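Papillomavirus transcription factor E2 (Human papillomavirus type 18, PDB 1QQH) regulates transcription of the viral genome, the crystallised fragment being part of its N-terminal activation domain, which in E2 proteins also serves viral DNA replication. Local coordinates at residues N62-V67 against E112-T117; E106-C111 against G118-H123. The protein carries 1 engineered substitution. All blocks are in the same frame, centred on the assembly; numbering follows the deposited sequence.

Contact 1: N62-V67 against E112-T117; sequences NCMTYV and EKYGNT
M64 and Y114 form a Met-aromatic contact at the start of strand 63-75, where the loop between helix 107-111 and strand 120-124 passes beside it. The M64 side chain meets the ring about at right angles. Its SD stands 4.7 Å from the Y114 ring centroid, 26° off the normal and so oblique to the ring. Bends in the M64 chain at its second and third torsions bring its methyl to the phenol end, with CE packing 3.4 Å from Y114 CZ; the 3.0 Å between M64 CE and Y114 OH is unusually short and may reflect imprecision in the model. K113 CB lies over the ring centre on the opposite face from the sulfur, so Y114 is held between its own loop and the strand. The nearly eclipsed chi1 of Y114 (-13°) suggests some strain in this placement. Nearer the backbone, N62 OD1 reaches Y114 CB at 3.7 Å, the amide and ring planes standing 65° apart. The Y66 hydroxyl approaches the ring more loosely. On the adjacent, paired strand 45-56, F56 also touches N62 and M64. With no hydrogen bond between the two segments, the loop rests here on dispersion and sulfur-aromatic attraction around one tyrosine.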
loop_
_atom_site.group_PDB
_atom_site.type_symbol
_atom_site.label_atom_id
_atom_site.label_comp_id
_atom_site.label_asym_id
_atom_site.label_seq_id
_atom_site.Cartn_x
_atom_site.Cartn_y
_atom_site.Cartn_z
ATOM N N ASN A 62 -19.945 30.690 -5.282
ATOM C CA ASN A 62 -20.546 29.510 -5.902
ATOM C C ASN A 62 -19.442 28.769 -6.671
ATOM O O ASN A 62 -19.698 28.091 -7.663
ATOM C CB ASN A 62 -21.685 29.960 -6.840
ATOM C CG ASN A 62 -22.267 28.824 -7.667
ATOM O OD1 ASN A 62 -22.460 27.714 -7.174
ATOM N ND2 ASN A 62 -22.568 29.111 -8.928
ATOM N N CYS A 63 -18.211 28.903 -6.184
ATOM C CA CYS A 63 -17.044 28.279 -6.803
ATOM C C CYS A 63 -16.802 26.815 -6.421
ATOM O O CYS A 63 -16.395 26.519 -5.299
ATOM C CB CYS A 63 -15.795 29.095 -6.464
ATOM S SG CYS A 63 -14.226 28.306 -6.918
ATOM N N MET A 64 -17.036 25.905 -7.363
ATOM C CA MET A 64 -16.813 24.485 -7.122
ATOM C C MET A 64 -15.357 24.092 -7.350
ATOM O O MET A 64 -14.684 24.622 -8.236
ATOM C CB MET A 64 -17.706 23.634 -8.027
ATOM C CG MET A 64 -19.094 23.379 -7.460
ATOM S SD MET A 64 -19.031 22.396 -5.936
ATOM C CE MET A 64 -19.566 20.763 -6.545
ATOM N N THR A 65 -14.877 23.157 -6.540
ATOM C CA THR A 65 -13.510 22.680 -6.651
ATOM C C THR A 65 -13.483 21.209 -7.032
ATOM O O THR A 65 -14.337 20.435 -6.601
ATOM C CB THR A 65 -12.743 22.863 -5.329
ATOM O OG1 THR A 65 -12.508 24.258 -5.104
ATOM C CG2 THR A 65 -11.406 22.152 -5.387
ATOM N N TYR A 66 -12.516 20.841 -7.867
ATOM C CA TYR A 66 -12.341 19.459 -8.293
ATOM C C TYR A 66 -10.873 19.104 -8.257
ATOM O O TYR A 66 -10.008 19.982 -8.275
ATOM C CB TYR A 66 -12.862 19.230 -9.704
ATOM C CG TYR A 66 -14.284 19.651 -9.878
ATOM C CD1 TYR A 66 -14.599 20.978 -10.176
ATOM C CD2 TYR A 66 -15.324 18.750 -9.683
ATOM C CE1 TYR A 66 -15.899 21.393 -10.270
ATOM C CE2 TYR A 66 -16.646 19.164 -9.777
ATOM C CZ TYR A 66 -16.916 20.490 -10.068
ATOM O OH TYR A 66 -18.203 20.933 -10.134
ATOM N N VAL A 67 -10.589 17.810 -8.214
ATOM C CA VAL A 67 -9.211 17.362 -8.161
ATOM C C VAL A 67 -8.764 16.751 -9.470
ATOM O O VAL A 67 -9.381 15.811 -9.976
ATOM C CB VAL A 67 -8.993 16.321 -7.034
ATOM C CG1 VAL A 67 -7.544 15.819 -7.057
ATOM C CG2 VAL A 67 -9.308 16.942 -5.684
ATOM N N GLU A 112 -25.379 22.100 -14.519
ATOM C CA GLU A 112 -26.804 21.852 -14.416
ATOM C C GLU A 112 -27.174 21.696 -12.944
ATOM O O GLU A 112 -28.342 21.807 -12.574
ATOM C CB GLU A 112 -27.174 20.595 -15.204
ATOM C CG GLU A 112 -26.756 20.675 -16.661
ATOM C CD GLU A 112 -27.090 19.425 -17.448
ATOM O OE1 GLU A 112 -26.864 18.308 -16.937
ATOM O OE2 GLU A 112 -27.571 19.564 -18.590
ATOM N N LYS A 113 -26.171 21.455 -12.106
ATOM C CA LYS A 113 -26.391 21.301 -10.676
ATOM C C LYS A 113 -26.314 22.650 -9.974
ATOM O O LYS A 113 -26.982 22.870 -8.965
ATOM C CB LYS A 113 -25.347 20.372 -10.065
ATOM C CG LYS A 113 -25.318 18.975 -10.637
ATOM C CD LYS A 113 -24.311 18.132 -9.875
ATOM C CE LYS A 113 -24.124 16.768 -10.506
ATOM N NZ LYS A 113 -23.190 15.948 -9.701
ATOM N N TYR A 114 -25.482 23.546 -10.497
ATOM C CA TYR A 114 -25.326 24.875 -9.914
ATOM C C TYR A 114 -24.968 25.872 -11.000
ATOM O O TYR A 114 -23.862 25.839 -11.523
ATOM C CB TYR A 114 -24.217 24.884 -8.860
ATOM C CG TYR A 114 -23.729 23.524 -8.415
ATOM C CD1 TYR A 114 -22.794 22.816 -9.162
ATOM C CD2 TYR A 114 -24.187 22.953 -7.230
ATOM C CE1 TYR A 114 -22.322 21.570 -8.733
ATOM C CE2 TYR A 114 -23.726 21.712 -6.792
ATOM C CZ TYR A 114 -22.795 21.025 -7.546
ATOM O OH TYR A 114 -22.343 19.800 -7.105
ATOM N N GLY A 115 -25.892 26.759 -11.342
ATOM C CA GLY A 115 -25.602 27.732 -12.379
ATOM C C GLY A 115 -26.629 27.712 -13.494
ATOM O O GLY A 115 -26.477 27.010 -14.496
ATOM N N ASN A 116 -27.673 28.510 -13.314
ATOM C CA ASN A 116 -28.769 28.609 -14.271
ATOM C C ASN A 116 -28.335 29.191 -15.610
ATOM O O ASN A 116 -28.975 28.949 -16.634
ATOM C CB ASN A 116 -29.869 29.484 -13.679
ATOM C CG ASN A 116 -29.734 29.642 -12.179
ATOM O OD1 ASN A 116 -29.891 28.680 -11.424
ATOM N ND2 ASN A 116 -29.423 30.857 -11.738
ATOM N N THR A 117 -27.251 29.960 -15.601
ATOM C CA THR A 117 -26.761 30.583 -16.823
ATOM C C THR A 117 -26.220 29.578 -17.838
ATOM O O THR A 117 -26.087 29.895 -19.021
ATOM C CB THR A 117 -25.666 31.616 -16.509
ATOM O OG1 THR A 117 -26.103 32.446 -15.425
ATOM C CG2 THR A 117 -25.388 32.499 -17.729
#

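Contact 2: E106-C111 against G118-H123; sequences EFKSEC and GTWEVH
With chi1 at 70°, W120 holds CG between its backbone N and carbonyl carbon, which sends the indole from the strand toward helix 107-111; the helix backbone puts F107 CB over that indole, and the F107 first torsion, with CG beside its own backbone N, turns the ring past it toward V122. F107 CB lies 3.3 Å above the indole plane, offset toward the rim, and is 3.4 Å from W120 NE1. Backbone atoms of the first helical turn, F107 C and K108 N, also lie over a face of the indole, and K108 CA comes within 3.6 Å of W120 CH2. The F107 and W120 rings meet obliquely, their planes 71° apart. F107 CD1 also packs 3.7 Å from V122 CG2, and that same methyl sits in plane at the indole edge. At the far end of the helix C111 CB meets W120 CE3 at 3.8 Å, and C111 SG lies 3.5 Å from T119 O. The indole nitrogen is satisfied by a hydrogen bond to the carbonyl of H90, whose ring stacks on W120. E106 occupies the helix N-cap position and forms a salt bridge with R91. The axes of segments 107-111 and 120-123 approach to 10.2 Å, their directions 128° apart, and F107, C111 and W120 all reach strand 45-56, the antiparallel neighbour of both strand 120-124 and strand 63-75.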
loop_
_atom_site.group_PDB
_atom_site.type_symbol
_atom_site.label_atom_id
_atom_site.label_comp_id
_atom_site.label_asym_id
_atom_site.label_seq_id
_atom_site.Cartn_x
_atom_site.Cartn_y
_atom_site.Cartn_z
ATOM N N GLU A 106 -17.743 15.902 -15.967
ATOM C CA GLU A 106 -18.233 16.715 -17.071
ATOM C C GLU A 106 -18.759 17.998 -16.442
ATOM O O GLU A 106 -19.690 17.970 -15.633
ATOM C CB GLU A 106 -19.352 15.975 -17.801
ATOM C CG GLU A 106 -18.902 14.679 -18.468
ATOM C CD GLU A 106 -18.350 14.901 -19.866
ATOM O OE1 GLU A 106 -18.024 16.057 -20.207
ATOM O OE2 GLU A 106 -18.237 13.917 -20.631
ATOM N N PHE A 107 -18.146 19.119 -16.800
ATOM C CA PHE A 107 -18.540 20.403 -16.248
ATOM C C PHE A 107 -19.913 20.882 -16.715
ATOM O O PHE A 107 -20.521 21.729 -16.066
ATOM C CB PHE A 107 -17.465 21.450 -16.553
ATOM C CG PHE A 107 -16.174 21.242 -15.780
ATOM C CD1 PHE A 107 -14.956 21.682 -16.298
ATOM C CD2 PHE A 107 -16.185 20.627 -14.526
ATOM C CE1 PHE A 107 -13.763 21.517 -15.581
ATOM C CE2 PHE A 107 -15.000 20.456 -13.803
ATOM C CZ PHE A 107 -13.783 20.904 -14.335
ATOM N N LYS A 108 -20.408 20.348 -17.830
ATOM C CA LYS A 108 -21.721 20.757 -18.304
ATOM C C LYS A 108 -22.786 20.173 -17.389
ATOM O O LYS A 108 -23.738 20.850 -17.013
ATOM C CB LYS A 108 -21.981 20.286 -19.729
ATOM C CG LYS A 108 -23.382 20.648 -20.205
ATOM C CD LYS A 108 -23.612 20.316 -21.671
ATOM C CE LYS A 108 -24.984 20.808 -22.132
ATOM N NZ LYS A 108 -25.289 20.447 -23.545
ATOM N N SER A 109 -22.616 18.912 -17.025
ATOM C CA SER A 109 -23.573 18.258 -16.155
ATOM C C SER A 109 -23.454 18.888 -14.775
ATOM O O SER A 109 -24.420 18.973 -14.023
ATOM C CB SER A 109 -23.279 16.757 -16.075
ATOM O OG SER A 109 -22.430 16.464 -14.981
ATOM N N GLU A 110 -22.255 19.341 -14.455
ATOM C CA GLU A 110 -21.988 19.961 -13.171
ATOM C C GLU A 110 -22.626 21.344 -13.072
ATOM O O GLU A 110 -22.997 21.791 -11.985
ATOM C CB GLU A 110 -20.488 20.086 -12.980
ATOM C CG GLU A 110 -20.060 20.137 -11.562
ATOM C CD GLU A 110 -20.151 18.792 -10.862
ATOM O OE1 GLU A 110 -20.349 17.757 -11.533
ATOM O OE2 GLU A 110 -20.010 18.775 -9.627
ATOM N N CYS A 111 -22.740 22.024 -14.207
ATOM C CA CYS A 111 -23.330 23.356 -14.237
ATOM C C CYS A 111 -24.842 23.235 -14.087
ATOM O O CYS A 111 -25.507 24.147 -13.593
ATOM C CB CYS A 111 -22.997 24.056 -15.550
ATOM S SG CYS A 111 -23.387 25.827 -15.559
ATOM N N GLY A 118 -25.919 28.365 -17.384
ATOM C CA GLY A 118 -25.393 27.359 -18.291
ATOM C C GLY A 118 -23.995 27.729 -18.756
ATOM O O GLY A 118 -23.467 27.167 -19.714
ATOM N N THR A 119 -23.405 28.694 -18.062
ATOM C CA THR A 119 -22.063 29.176 -18.362
ATOM C C THR A 119 -21.166 28.883 -17.168
ATOM O O THR A 119 -21.635 28.834 -16.033
ATOM C CB THR A 119 -22.079 30.707 -18.626
ATOM O OG1 THR A 119 -22.228 30.942 -20.028
ATOM C CG2 THR A 119 -20.800 31.376 -18.139
ATOM N N TRP A 120 -19.882 28.671 -17.427
ATOM C CA TRP A 120 -18.937 28.414 -16.352
ATOM C C TRP A 120 -17.530 28.742 -16.814
ATOM O O TRP A 120 -17.243 28.748 -18.011
ATOM C CB TRP A 120 -19.032 26.959 -15.880
ATOM C CG TRP A 120 -18.515 25.950 -16.849
ATOM C CD1 TRP A 120 -17.224 25.517 -16.972
ATOM C CD2 TRP A 120 -19.273 25.237 -17.829
ATOM N NE1 TRP A 120 -17.136 24.578 -17.963
ATOM C CE2 TRP A 120 -18.377 24.387 -18.509
ATOM C CE3 TRP A 120 -20.624 25.237 -18.203
ATOM C CZ2 TRP A 120 -18.783 23.542 -19.541
ATOM C CZ3 TRP A 120 -21.030 24.402 -19.228
ATOM C CH2 TRP A 120 -20.111 23.562 -19.888
ATOM N N GLU A 121 -16.662 29.022 -15.851
ATOM C CA GLU A 121 -15.279 29.372 -16.129
ATOM C C GLU A 121 -14.369 28.411 -15.370
ATOM O O GLU A 121 -14.579 28.162 -14.186
ATOM C CB GLU A 121 -15.033 30.805 -15.666
ATOM C CG GLU A 121 -14.025 31.586 -16.481
ATOM C CD GLU A 121 -13.922 33.033 -16.023
ATOM O OE1 GLU A 121 -13.424 33.275 -14.897
ATOM O OE2 GLU A 121 -14.352 33.925 -16.785
ATOM N N VAL A 122 -13.361 27.875 -16.047
ATOM C CA VAL A 122 -12.440 26.933 -15.416
ATOM C C VAL A 122 -11.070 27.543 -15.132
ATOM O O VAL A 122 -10.442 28.132 -16.015
ATOM C CB VAL A 122 -12.228 25.679 -16.298
ATOM C CG1 VAL A 122 -11.388 24.669 -15.556
ATOM C CG2 VAL A 122 -13.567 25.076 -16.689
ATOM N N HIS A 123 -10.613 27.395 -13.894
ATOM C CA HIS A 123 -9.313 27.905 -13.493
ATOM C C HIS A 123 -8.445 26.763 -12.980
ATOM O O HIS A 123 -8.876 25.962 -12.154
ATOM C CB HIS A 123 -9.452 28.957 -12.390
ATOM C CG HIS A 123 -10.112 30.226 -12.834
ATOM N ND1 HIS A 123 -10.064 31.385 -12.092
ATOM C CD2 HIS A 123 -10.842 30.515 -13.937
ATOM C CE1 HIS A 123 -10.734 32.335 -12.718
ATOM N NE2 HIS A 123 -11.215 31.834 -13.841
#

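Overall arrangement
Contacts 1 and 2 adjoin, their centres about 6 Å apart, and their segments alternate along the chain: in sequence, helix 107-111 and loop 112-117 come between strands 63-75 and 120-124, both of which pair with strand 45-56. Y66 and E110 provide the polar join, Y66 OH lying 2.9 Å from E110 OE2 in a probable hydrogen bond. Beside it Y66 CD1 packs 3.7 Å from F107 CE2, and M64 CE comes equally close to E110 OE2. One short helix with its following loop is thereby packed against one end of the curved antiparallel sheet. The two contacts are thus continuous structural packing within the activation domain.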